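Local coordinates for DNA replication licensing factor MCM related protein (Thermoplasma acidophilum, PDB 4ME3) that forms the N-terminal domain of an archaeal MCM protein, probably a replicative helicase that binds single-stranded DNA and uses ATP to unwind duplex DNA, at residues Asp15-Leu20 / Trp59-Ser64; Asp23-Tyr28 / Leu47-Arg52; Glu78-Asp83 / Phe96-Lys101; Arg113-Ala118 / Thr122-Ser127. All coordinates share one frame; numbering follows the deposited sequence.

From the N terminus, helix 14-27 serves two contacts: its first half meets helix 59-67 in contact 1, its second half strand 46-50 in contact 2. Contact 2 closes a short excursion through helix 31-38 that lies wholly within the longer loop closed by contact 1. Contact 3 follows in series, bringing strand 97-101 back against helix 69-84; its strand pairs in parallel with that of contact 2, where V49 N bonds to R99 O. K18 of contact 1 also reaches Q82 of contact 3. These three build the helical N-terminal part, while contact 4, about 24 Å from contact 3 between centres, closes a tight loop leading into strand 123-147 of the OB fold.

Contact 1 of 4, residues Asp15-Leu20 / Trp59-Ser64; sequences DRIKDL and WQFAGS
In the helical subdomain at the N terminus of this MCM fragment, helix 14-27 packs on helix 59-67 chiefly through L20 and the ring of F61, with I17 giving a lighter touch one helical turn earlier. The contact is apolar, and no hydrogen bond crosses it. L20 CB sits over one face of the F61 ring, 4.0 Å from its centroid and 24° off the normal, a CH-pi contact displaced toward the rim. The branch of L20 continues along the same side of the ring: its CD1 comes to 3.6 Å from F61 CD1, and the two side chains lie alongside, pointing opposite ways. F61 gets there because its CG stands anti to the backbone N (chi1 -178°), which carries the ring off its own helix and toward helix 14-27. I17 meets the ring near CE1, with its CG2 4.3 Å from that atom, and also touches Y72 and A75 of helix 69-84. W21 adds an edge-to-face ring contact to F61, and L54 of helix 51-57 also touches it, making this phenylalanine a junction of three helices. With F61 cut back to alanine, L20 CB and CD1 would probably lose the surface they lie against, and a gap would open between the two helices. Further along helix 59-67, S64 folds its hydroxyl back on its own helix: Q60 O accepts from both S64 N and S64 OG, which approach from opposite faces of the carbonyl plane, the hydroxyl oxygen lying 2.9 Å from Q60 O.

Contact 2 of 4, residues Asp23-Tyr28 / Leu47-Arg52; sequences DFFRLY and LYVSFR
V49 packs between two neighbouring phenylalanines of helix 14-27, with one methyl for each. The tight side is F24: V49 CG1 lies 3.3 Å from F24 CE2 and only slightly farther from CZ, meeting the ring obliquely near its outer end. F24 holds its CG anti to the backbone N (chi1 171°), which brings the ring down to the strand. The F25 side is looser. There V49 CG2 approaches the ring edge near its plane, 4.1 Å from CE1, and L47 CD2 comes obliquely to that same F25 CE1 at 4.1 Å. All four of these side chains are buried; the rings of Y30 and Y57 meet F24, W21 meets F25, and I34 touches F25 and L47. Toward solvent the helix carries D23 and R26, whose salt bridge, D23 OD1 to R26 NH2, is weak at 3.3 Å and stays within its own turn. At the strand's end S50 is the N-cap of helix 51-57, its OG weakly accepting from R52 N. The helix segment and the strand cross at 84° with their axes 11.2 Å apart, a helix laid nearly at right angles over the small two-stranded parallel sheet 46-50/97-101 of the MCM N-terminal domain.

Contact 3 of 4, residues Glu78-Asp83 / Phe96-Lys101; sequences EVILQD and FNLRIK
I80 fits its two branches against one side of the F96 ring. Its CG2 methyl stands almost squarely above the middle, 3.8 Å from the centroid and only 7° off the normal, a CH-pi contact over the face. CD1 overhangs the rim beyond F96 CE1 at 3.5 Å, and ends in the step between that ring and L98, whose CD1 is 4.2 Å from I80 CD1. A single torsion sets this fit: chi1 of -70° puts CG2 anti to the backbone N and CG1 beside it, spreading the branches across the ring. One residue on, L81 takes the root of the phenylalanine instead, its CD2 lying 4.0 Å from F96 CB as the two side chains run antiparallel. A serine in place of F96 would probably leave the CG2 methyl of I80 without the face it rests on and CD1 without the rim beside it, opening a gap between helix and strand. F96 also touches L47 of strand 46-50 and L85 just past the helix. I80 meets F25 and L98 meets W21, both of helix 14-27, and so the contact lies where helix 69-84, helix 14-27 and the parallel strands 46-50 and 97-101 come together.

Contact 4 of 4, residues Arg113-Ala118 / Thr122-Ser127; sequences RDIRSA and TLISVS
In the OB-fold part, the loop leading into strand 123-147 doubles back beside the first residues of that strand, and I115 points its side chain onto I124 and V126. The touching parts of the backbone run 170° apart, nearly antiparallel, but no hydrogen bond joins the two segments. The link is made by methyl groups. I115 extends its longer branch, with CG1 anti to the carbonyl carbon and CD1 at its tip, so that one methyl serves both partners. That CD1 lies 4.1 Å from V126 CG2, the two side chains set roughly perpendicular, and 4.2 Å from I124 CD1, where they meet at a slant. I124 and V126, two residues apart on the strand, turn to the same side, and I115 CD1 reaches both. L240 of strand 233-247 touches I115 and so joins the loop to a neighbouring strand, while L259 of strand 250-261 packs on I124 and V126. At the other end the touch is slight: T122 CG2 comes to 4.2 Å from A118 O, and the T122 hydroxyl bonds to N119 O in the turn between. Within the loop, R116 folds back on its own backbone: NH1 donates both to R113 O at 2.8 Å and to I115 O at 2.9 Å, each acceptor lying close to the guanidinium plane, though NH1 stands above the carbonyl plane of I115, 55° out of it.

Contact 1 of 4, residues Asp15-Leu20 / Trp59-Ser64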
# COMPACT_ATOMS: atom_id res chain seq x y z
N ASP A 15 -3.53 14.79 11.99
CA ASP A 15 -4.79 15.51 11.85
C ASP A 15 -4.67 16.59 10.78
O ASP A 15 -5.60 16.79 10.00
CB ASP A 15 -5.20 16.14 13.18
CG ASP A 15 -5.53 15.10 14.24
OD1 ASP A 15 -6.02 14.01 13.87
OD2 ASP A 15 -5.30 15.37 15.44
N ARG A 16 -3.54 17.28 10.75
CA ARG A 16 -3.33 18.33 9.76
C ARG A 16 -3.25 17.75 8.35
O ARG A 16 -3.76 18.34 7.40
CB ARG A 16 -2.06 19.12 10.06
CG ARG A 16 -1.59 19.97 8.87
CD ARG A 16 -0.99 21.29 9.31
NE ARG A 16 -0.55 22.08 8.15
CZ ARG A 16 -1.34 22.88 7.44
NH1 ARG A 16 -2.63 23.01 7.74
NH2 ARG A 16 -0.84 23.55 6.41
N ILE A 17 -2.61 16.59 8.22
CA ILE A 17 -2.49 15.94 6.92
C ILE A 17 -3.87 15.52 6.44
O ILE A 17 -4.22 15.73 5.28
CB ILE A 17 -1.54 14.73 6.98
CG1 ILE A 17 -0.10 15.21 7.23
CG2 ILE A 17 -1.59 13.94 5.68
CD1 ILE A 17 0.89 14.08 7.48
N LYS A 18 -4.67 14.96 7.34
CA LYS A 18 -6.02 14.54 6.99
C LYS A 18 -6.88 15.75 6.61
O LYS A 18 -7.67 15.67 5.67
CB LYS A 18 -6.66 13.77 8.15
CG LYS A 18 -6.03 12.40 8.38
CD LYS A 18 -6.54 11.74 9.65
CE LYS A 18 -7.94 11.20 9.47
NZ LYS A 18 -8.40 10.47 10.69
N ASP A 19 -6.72 16.86 7.32
CA ASP A 19 -7.46 18.07 7.00
C ASP A 19 -7.12 18.56 5.59
O ASP A 19 -7.99 19.00 4.86
CB ASP A 19 -7.18 19.18 8.02
CG ASP A 19 -7.95 19.00 9.31
OD1 ASP A 19 -8.98 18.29 9.30
OD2 ASP A 19 -7.53 19.57 10.34
N LEU A 20 -5.85 18.46 5.22
CA LEU A 20 -5.41 18.85 3.89
C LEU A 20 -6.05 17.97 2.81
O LEU A 20 -6.50 18.47 1.77
CB LEU A 20 -3.89 18.81 3.79
CG LEU A 20 -3.17 19.95 4.53
CD1 LEU A 20 -1.70 19.62 4.75
CD2 LEU A 20 -3.32 21.25 3.78
N TRP A 59 1.73 23.05 -3.26
CA TRP A 59 2.91 22.36 -3.77
C TRP A 59 3.78 21.81 -2.65
O TRP A 59 4.53 20.85 -2.85
CB TRP A 59 3.70 23.23 -4.75
CG TRP A 59 4.49 24.34 -4.14
CD1 TRP A 59 4.06 25.61 -3.90
CD2 TRP A 59 5.85 24.28 -3.70
NE1 TRP A 59 5.07 26.35 -3.33
CE2 TRP A 59 6.18 25.56 -3.20
CE3 TRP A 59 6.82 23.28 -3.68
CZ2 TRP A 59 7.44 25.85 -2.68
CZ3 TRP A 59 8.07 23.57 -3.17
CH2 TRP A 59 8.37 24.85 -2.68
N GLN A 60 3.66 22.38 -1.45
CA GLN A 60 4.34 21.84 -0.27
C GLN A 60 3.74 20.49 0.10
O GLN A 60 4.46 19.54 0.41
CB GLN A 60 4.20 22.79 0.92
CG GLN A 60 5.51 23.42 1.37
CD GLN A 60 6.10 24.38 0.34
OE1 GLN A 60 7.29 24.34 0.06
NE2 GLN A 60 5.25 25.24 -0.21
N PHE A 61 2.42 20.42 0.08
CA PHE A 61 1.69 19.19 0.37
C PHE A 61 2.04 18.14 -0.68
O PHE A 61 2.31 16.98 -0.34
CB PHE A 61 0.19 19.48 0.38
CG PHE A 61 -0.67 18.29 0.71
CD1 PHE A 61 -0.60 17.69 1.96
CD2 PHE A 61 -1.58 17.80 -0.21
CE1 PHE A 61 -1.41 16.61 2.27
CE2 PHE A 61 -2.40 16.73 0.10
CZ PHE A 61 -2.31 16.13 1.34
N ALA A 62 2.03 18.55 -1.94
CA ALA A 62 2.37 17.64 -3.04
C ALA A 62 3.79 17.09 -2.86
O ALA A 62 4.01 15.88 -2.97
CB ALA A 62 2.25 18.36 -4.37
N GLY A 63 4.74 17.97 -2.57
CA GLY A 63 6.11 17.56 -2.36
C GLY A 63 6.29 16.63 -1.17
O GLY A 63 7.12 15.72 -1.21
N SER A 64 5.51 16.86 -0.12
CA SER A 64 5.58 16.04 1.08
C SER A 64 5.11 14.62 0.79
O SER A 64 5.61 13.65 1.38
CB SER A 64 4.75 16.64 2.20
OG SER A 64 5.32 17.86 2.66

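Contact 2 of 4, residues Asp23-Tyr28 / Leu47-Arg52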
# COMPACT_ATOMS: atom_id res chain seq x y z
N ASP A 23 -9.94 18.90 2.33
CA ASP A 23 -10.19 20.06 1.49
C ASP A 23 -9.86 19.76 0.04
O ASP A 23 -10.56 20.21 -0.87
CB ASP A 23 -9.35 21.25 1.97
CG ASP A 23 -9.96 21.98 3.14
OD1 ASP A 23 -11.16 21.76 3.41
OD2 ASP A 23 -9.24 22.77 3.77
N PHE A 24 -8.81 18.98 -0.19
CA PHE A 24 -8.39 18.66 -1.55
C PHE A 24 -9.47 17.89 -2.31
O PHE A 24 -9.82 18.24 -3.44
CB PHE A 24 -7.10 17.84 -1.55
CG PHE A 24 -6.75 17.30 -2.90
CD1 PHE A 24 -6.20 18.12 -3.87
CD2 PHE A 24 -7.00 15.97 -3.21
CE1 PHE A 24 -5.90 17.63 -5.12
CE2 PHE A 24 -6.70 15.48 -4.46
CZ PHE A 24 -6.14 16.30 -5.42
N PHE A 25 -9.99 16.83 -1.69
CA PHE A 25 -10.97 15.98 -2.35
C PHE A 25 -12.17 16.81 -2.79
O PHE A 25 -12.69 16.64 -3.90
CB PHE A 25 -11.44 14.86 -1.42
CG PHE A 25 -10.41 13.79 -1.18
CD1 PHE A 25 -9.61 13.31 -2.21
CD2 PHE A 25 -10.24 13.25 0.09
CE1 PHE A 25 -8.67 12.32 -1.98
CE2 PHE A 25 -9.30 12.27 0.32
CZ PHE A 25 -8.52 11.80 -0.71
N ARG A 26 -12.60 17.72 -1.93
CA ARG A 26 -13.75 18.58 -2.23
C ARG A 26 -13.42 19.61 -3.30
O ARG A 26 -14.11 19.71 -4.32
CB ARG A 26 -14.23 19.29 -0.96
CG ARG A 26 -15.53 20.05 -1.16
CD ARG A 26 -15.90 20.89 0.05
NE ARG A 26 -14.90 20.84 1.11
CZ ARG A 26 -14.87 19.94 2.08
NH1 ARG A 26 -15.79 18.98 2.14
NH2 ARG A 26 -13.92 19.99 3.01
N LEU A 27 -12.36 20.38 -3.06
CA LEU A 27 -11.97 21.47 -3.96
C LEU A 27 -11.79 21.02 -5.40
O LEU A 27 -12.21 21.71 -6.32
CB LEU A 27 -10.67 22.11 -3.48
CG LEU A 27 -10.75 23.30 -2.54
CD1 LEU A 27 -9.34 23.71 -2.15
CD2 LEU A 27 -11.50 24.47 -3.19
N TYR A 28 -11.16 19.86 -5.59
CA TYR A 28 -10.82 19.42 -6.94
C TYR A 28 -11.80 18.41 -7.54
O TYR A 28 -11.53 17.82 -8.58
CB TYR A 28 -9.37 18.90 -6.97
CG TYR A 28 -8.41 20.06 -7.00
CD1 TYR A 28 -8.04 20.71 -5.84
CD2 TYR A 28 -7.91 20.54 -8.21
CE1 TYR A 28 -7.18 21.78 -5.86
CE2 TYR A 28 -7.06 21.61 -8.24
CZ TYR A 28 -6.69 22.23 -7.07
OH TYR A 28 -5.84 23.31 -7.10
N LEU A 47 -9.00 4.67 -5.59
CA LEU A 47 -9.16 6.00 -6.17
C LEU A 47 -7.81 6.48 -6.67
O LEU A 47 -6.83 6.44 -5.93
CB LEU A 47 -9.69 6.99 -5.13
CG LEU A 47 -9.82 8.43 -5.64
CD1 LEU A 47 -10.94 8.54 -6.66
CD2 LEU A 47 -10.05 9.40 -4.48
N TYR A 48 -7.75 6.92 -7.92
CA TYR A 48 -6.56 7.56 -8.46
C TYR A 48 -6.69 9.08 -8.34
O TYR A 48 -7.69 9.66 -8.75
CB TYR A 48 -6.37 7.18 -9.92
CG TYR A 48 -5.87 5.77 -10.10
CD1 TYR A 48 -4.52 5.49 -10.11
CD2 TYR A 48 -6.76 4.71 -10.24
CE1 TYR A 48 -4.06 4.19 -10.27
CE2 TYR A 48 -6.31 3.41 -10.39
CZ TYR A 48 -4.96 3.16 -10.41
OH TYR A 48 -4.49 1.87 -10.56
N VAL A 49 -5.66 9.71 -7.78
CA VAL A 49 -5.62 11.16 -7.66
C VAL A 49 -4.48 11.71 -8.51
O VAL A 49 -3.37 11.18 -8.50
CB VAL A 49 -5.42 11.60 -6.20
CG1 VAL A 49 -5.09 13.07 -6.12
CG2 VAL A 49 -6.66 11.27 -5.37
N SER A 50 -4.77 12.77 -9.25
CA SER A 50 -3.78 13.34 -10.16
C SER A 50 -2.76 14.18 -9.41
O SER A 50 -3.12 15.07 -8.64
CB SER A 50 -4.47 14.21 -11.22
OG SER A 50 -3.52 14.81 -12.07
N PHE A 51 -1.48 13.92 -9.63
CA PHE A 51 -0.46 14.71 -8.98
C PHE A 51 -0.51 16.16 -9.47
O PHE A 51 -0.12 17.08 -8.76
CB PHE A 51 0.94 14.13 -9.20
CG PHE A 51 1.98 14.77 -8.35
CD1 PHE A 51 2.09 14.44 -7.00
CD2 PHE A 51 2.84 15.71 -8.87
CE1 PHE A 51 3.04 15.03 -6.21
CE2 PHE A 51 3.80 16.31 -8.08
CZ PHE A 51 3.90 15.97 -6.74
N ARG A 52 -1.01 16.34 -10.69
CA ARG A 52 -1.18 17.68 -11.25
C ARG A 52 -2.15 18.50 -10.40
O ARG A 52 -1.94 19.69 -10.17
CB ARG A 52 -1.73 17.61 -12.68
CG ARG A 52 -0.91 16.78 -13.65
CD ARG A 52 -1.75 16.40 -14.86
NE ARG A 52 -1.01 15.56 -15.82
CZ ARG A 52 -1.59 14.83 -16.77
NH1 ARG A 52 -2.91 14.81 -16.90
NH2 ARG A 52 -0.84 14.11 -17.59

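Contact 3 of 4, residues Glu78-Asp83 / Phe96-Lys101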
# COMPACT_ATOMS: atom_id res chain seq x y z
N GLU A 78 -7.57 6.98 5.09
CA GLU A 78 -8.38 7.10 6.30
C GLU A 78 -9.52 8.10 6.12
O GLU A 78 -10.64 7.86 6.56
CB GLU A 78 -7.52 7.49 7.50
CG GLU A 78 -6.62 6.37 8.00
CD GLU A 78 -5.87 6.75 9.26
OE1 GLU A 78 -6.31 7.69 9.96
OE2 GLU A 78 -4.83 6.12 9.55
N VAL A 79 -9.22 9.23 5.49
CA VAL A 79 -10.24 10.24 5.24
C VAL A 79 -11.36 9.68 4.37
O VAL A 79 -12.54 9.89 4.64
CB VAL A 79 -9.64 11.49 4.57
CG1 VAL A 79 -10.74 12.40 4.02
CG2 VAL A 79 -8.77 12.25 5.55
N ILE A 80 -10.99 8.96 3.31
CA ILE A 80 -11.98 8.33 2.45
C ILE A 80 -12.82 7.32 3.23
O ILE A 80 -14.04 7.31 3.11
CB ILE A 80 -11.30 7.65 1.25
CG1 ILE A 80 -10.73 8.71 0.31
CG2 ILE A 80 -12.29 6.76 0.52
CD1 ILE A 80 -9.85 8.17 -0.79
N LEU A 81 -12.17 6.49 4.03
CA LEU A 81 -12.88 5.46 4.79
C LEU A 81 -13.80 6.05 5.86
O LEU A 81 -14.92 5.57 6.06
CB LEU A 81 -11.88 4.50 5.43
CG LEU A 81 -11.20 3.53 4.46
CD1 LEU A 81 -9.97 2.90 5.12
CD2 LEU A 81 -12.17 2.46 4.01
N GLN A 82 -13.33 7.09 6.54
CA GLN A 82 -14.08 7.68 7.65
C GLN A 82 -15.15 8.67 7.19
O GLN A 82 -16.26 8.67 7.73
CB GLN A 82 -13.12 8.38 8.62
CG GLN A 82 -12.16 7.43 9.32
CD GLN A 82 -11.22 8.16 10.27
OE1 GLN A 82 -11.08 9.38 10.21
NE2 GLN A 82 -10.59 7.40 11.16
N ASP A 83 -14.83 9.50 6.21
CA ASP A 83 -15.72 10.58 5.81
C ASP A 83 -16.70 10.19 4.70
O ASP A 83 -17.81 10.73 4.63
CB ASP A 83 -14.90 11.79 5.34
CG ASP A 83 -14.13 12.45 6.47
OD1 ASP A 83 -14.13 11.92 7.60
OD2 ASP A 83 -13.50 13.50 6.22
N PHE A 96 -8.75 0.22 1.57
CA PHE A 96 -8.88 1.16 0.46
C PHE A 96 -7.52 1.53 -0.10
O PHE A 96 -6.55 1.68 0.64
CB PHE A 96 -9.63 2.42 0.87
CG PHE A 96 -10.13 3.21 -0.30
CD1 PHE A 96 -9.34 4.18 -0.88
CD2 PHE A 96 -11.38 2.95 -0.84
CE1 PHE A 96 -9.79 4.90 -1.97
CE2 PHE A 96 -11.83 3.66 -1.93
CZ PHE A 96 -11.04 4.64 -2.50
N ASN A 97 -7.45 1.69 -1.42
CA ASN A 97 -6.22 2.07 -2.09
C ASN A 97 -6.32 3.45 -2.71
O ASN A 97 -7.03 3.65 -3.70
CB ASN A 97 -5.88 1.07 -3.19
CG ASN A 97 -5.87 -0.35 -2.70
OD1 ASN A 97 -5.27 -0.67 -1.68
ND2 ASN A 97 -6.55 -1.23 -3.44
N LEU A 98 -5.60 4.39 -2.13
CA LEU A 98 -5.44 5.71 -2.72
C LEU A 98 -4.15 5.68 -3.52
O LEU A 98 -3.08 5.40 -2.98
CB LEU A 98 -5.37 6.77 -1.61
CG LEU A 98 -5.23 8.23 -2.05
CD1 LEU A 98 -6.32 8.62 -3.02
CD2 LEU A 98 -5.25 9.13 -0.83
N ARG A 99 -4.27 5.94 -4.82
CA ARG A 99 -3.12 5.87 -5.72
C ARG A 99 -2.87 7.22 -6.38
O ARG A 99 -3.79 8.00 -6.59
CB ARG A 99 -3.36 4.80 -6.79
CG ARG A 99 -3.57 3.41 -6.21
CD ARG A 99 -3.64 2.34 -7.28
NE ARG A 99 -3.86 1.02 -6.70
CZ ARG A 99 -2.94 0.35 -6.00
NH1 ARG A 99 -1.74 0.87 -5.79
NH2 ARG A 99 -3.23 -0.85 -5.51
N ILE A 100 -1.61 7.49 -6.68
CA ILE A 100 -1.21 8.73 -7.31
C ILE A 100 -0.89 8.47 -8.78
O ILE A 100 -0.17 7.53 -9.10
CB ILE A 100 0.04 9.33 -6.63
CG1 ILE A 100 -0.16 9.45 -5.12
CG2 ILE A 100 0.39 10.69 -7.23
CD1 ILE A 100 -1.37 10.27 -4.73
N LYS A 101 -1.43 9.31 -9.66
CA LYS A 101 -1.13 9.22 -11.08
C LYS A 101 -0.63 10.57 -11.60
O LYS A 101 -0.55 11.54 -10.84
CB LYS A 101 -2.36 8.77 -11.87
CG LYS A 101 -3.53 9.74 -11.78
CD LYS A 101 -4.68 9.34 -12.68
CE LYS A 101 -5.85 10.30 -12.52
NZ LYS A 101 -7.02 9.93 -13.36

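Contact 4 of 4, residues Arg113-Ala118 / Thr122-Ser127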
# COMPACT_ATOMS: atom_id res chain seq x y z
N ARG A 113 19.80 1.73 -12.37
CA ARG A 113 21.19 1.79 -11.92
C ARG A 113 21.51 3.09 -11.17
O ARG A 113 22.55 3.19 -10.52
CB ARG A 113 22.13 1.65 -13.12
CG ARG A 113 22.11 2.84 -14.05
CD ARG A 113 22.64 2.50 -15.44
NE ARG A 113 24.00 1.96 -15.41
CZ ARG A 113 24.32 0.68 -15.63
NH1 ARG A 113 23.39 -0.22 -15.91
NH2 ARG A 113 25.59 0.31 -15.57
N ASP A 114 20.62 4.07 -11.25
CA ASP A 114 20.85 5.36 -10.60
C ASP A 114 20.18 5.48 -9.23
O ASP A 114 20.36 6.48 -8.53
CB ASP A 114 20.36 6.50 -11.50
CG ASP A 114 21.22 6.68 -12.74
OD1 ASP A 114 22.34 6.12 -12.78
OD2 ASP A 114 20.78 7.39 -13.66
N ILE A 115 19.42 4.46 -8.85
CA ILE A 115 18.75 4.46 -7.56
C ILE A 115 19.78 4.37 -6.43
O ILE A 115 20.75 3.62 -6.53
CB ILE A 115 17.75 3.29 -7.46
CG1 ILE A 115 16.62 3.49 -8.48
CG2 ILE A 115 17.20 3.17 -6.05
CD1 ILE A 115 15.69 2.31 -8.62
N ARG A 116 19.57 5.14 -5.37
CA ARG A 116 20.48 5.16 -4.22
C ARG A 116 19.72 5.13 -2.90
O ARG A 116 18.50 5.24 -2.88
CB ARG A 116 21.37 6.41 -4.29
CG ARG A 116 22.24 6.50 -5.52
CD ARG A 116 23.42 5.54 -5.47
NE ARG A 116 24.32 5.75 -6.61
CZ ARG A 116 24.19 5.16 -7.79
NH1 ARG A 116 23.20 4.29 -8.01
NH2 ARG A 116 25.05 5.43 -8.76
N SER A 117 20.45 4.99 -1.80
CA SER A 117 19.84 4.90 -0.48
C SER A 117 19.02 6.13 -0.12
O SER A 117 18.05 6.04 0.63
CB SER A 117 20.91 4.65 0.59
OG SER A 117 21.40 3.33 0.49
N ALA A 118 19.40 7.29 -0.66
CA ALA A 118 18.68 8.53 -0.39
C ALA A 118 17.24 8.46 -0.91
O ALA A 118 16.38 9.22 -0.47
CB ALA A 118 19.41 9.71 -1.03
N THR A 122 10.83 6.91 -0.38
CA THR A 122 10.22 7.97 -1.17
C THR A 122 9.49 7.42 -2.39
O THR A 122 9.65 6.24 -2.74
CB THR A 122 11.27 9.00 -1.64
OG1 THR A 122 12.09 8.42 -2.67
CG2 THR A 122 12.14 9.44 -0.47
N LEU A 123 8.70 8.27 -3.03
CA LEU A 123 7.94 7.89 -4.22
C LEU A 123 8.74 8.25 -5.46
O LEU A 123 8.97 9.43 -5.74
CB LEU A 123 6.59 8.61 -4.22
CG LEU A 123 5.55 8.19 -5.26
CD1 LEU A 123 5.24 6.72 -5.18
CD2 LEU A 123 4.28 9.01 -5.07
N ILE A 124 9.18 7.24 -6.20
CA ILE A 124 9.95 7.46 -7.41
C ILE A 124 9.31 6.73 -8.59
O ILE A 124 8.40 5.92 -8.41
CB ILE A 124 11.41 6.98 -7.25
CG1 ILE A 124 11.47 5.48 -6.98
CG2 ILE A 124 12.08 7.75 -6.11
CD1 ILE A 124 12.89 4.91 -7.00
N SER A 125 9.78 7.04 -9.79
CA SER A 125 9.30 6.37 -11.00
C SER A 125 10.45 5.64 -11.66
O SER A 125 11.53 6.20 -11.84
CB SER A 125 8.70 7.39 -11.97
OG SER A 125 7.66 8.12 -11.35
N VAL A 126 10.21 4.39 -12.04
CA VAL A 126 11.23 3.56 -12.66
C VAL A 126 10.67 2.90 -13.90
O VAL A 126 9.51 2.48 -13.92
CB VAL A 126 11.72 2.48 -11.68
CG1 VAL A 126 12.91 1.73 -12.26
CG2 VAL A 126 12.08 3.10 -10.34
N SER A 127 11.48 2.81 -14.95
CA SER A 127 11.04 2.18 -16.19
C SER A 127 11.92 0.98 -16.52
O SER A 127 13.07 0.91 -16.09
CB SER A 127 11.08 3.18 -17.34
OG SER A 127 12.40 3.65 -17.58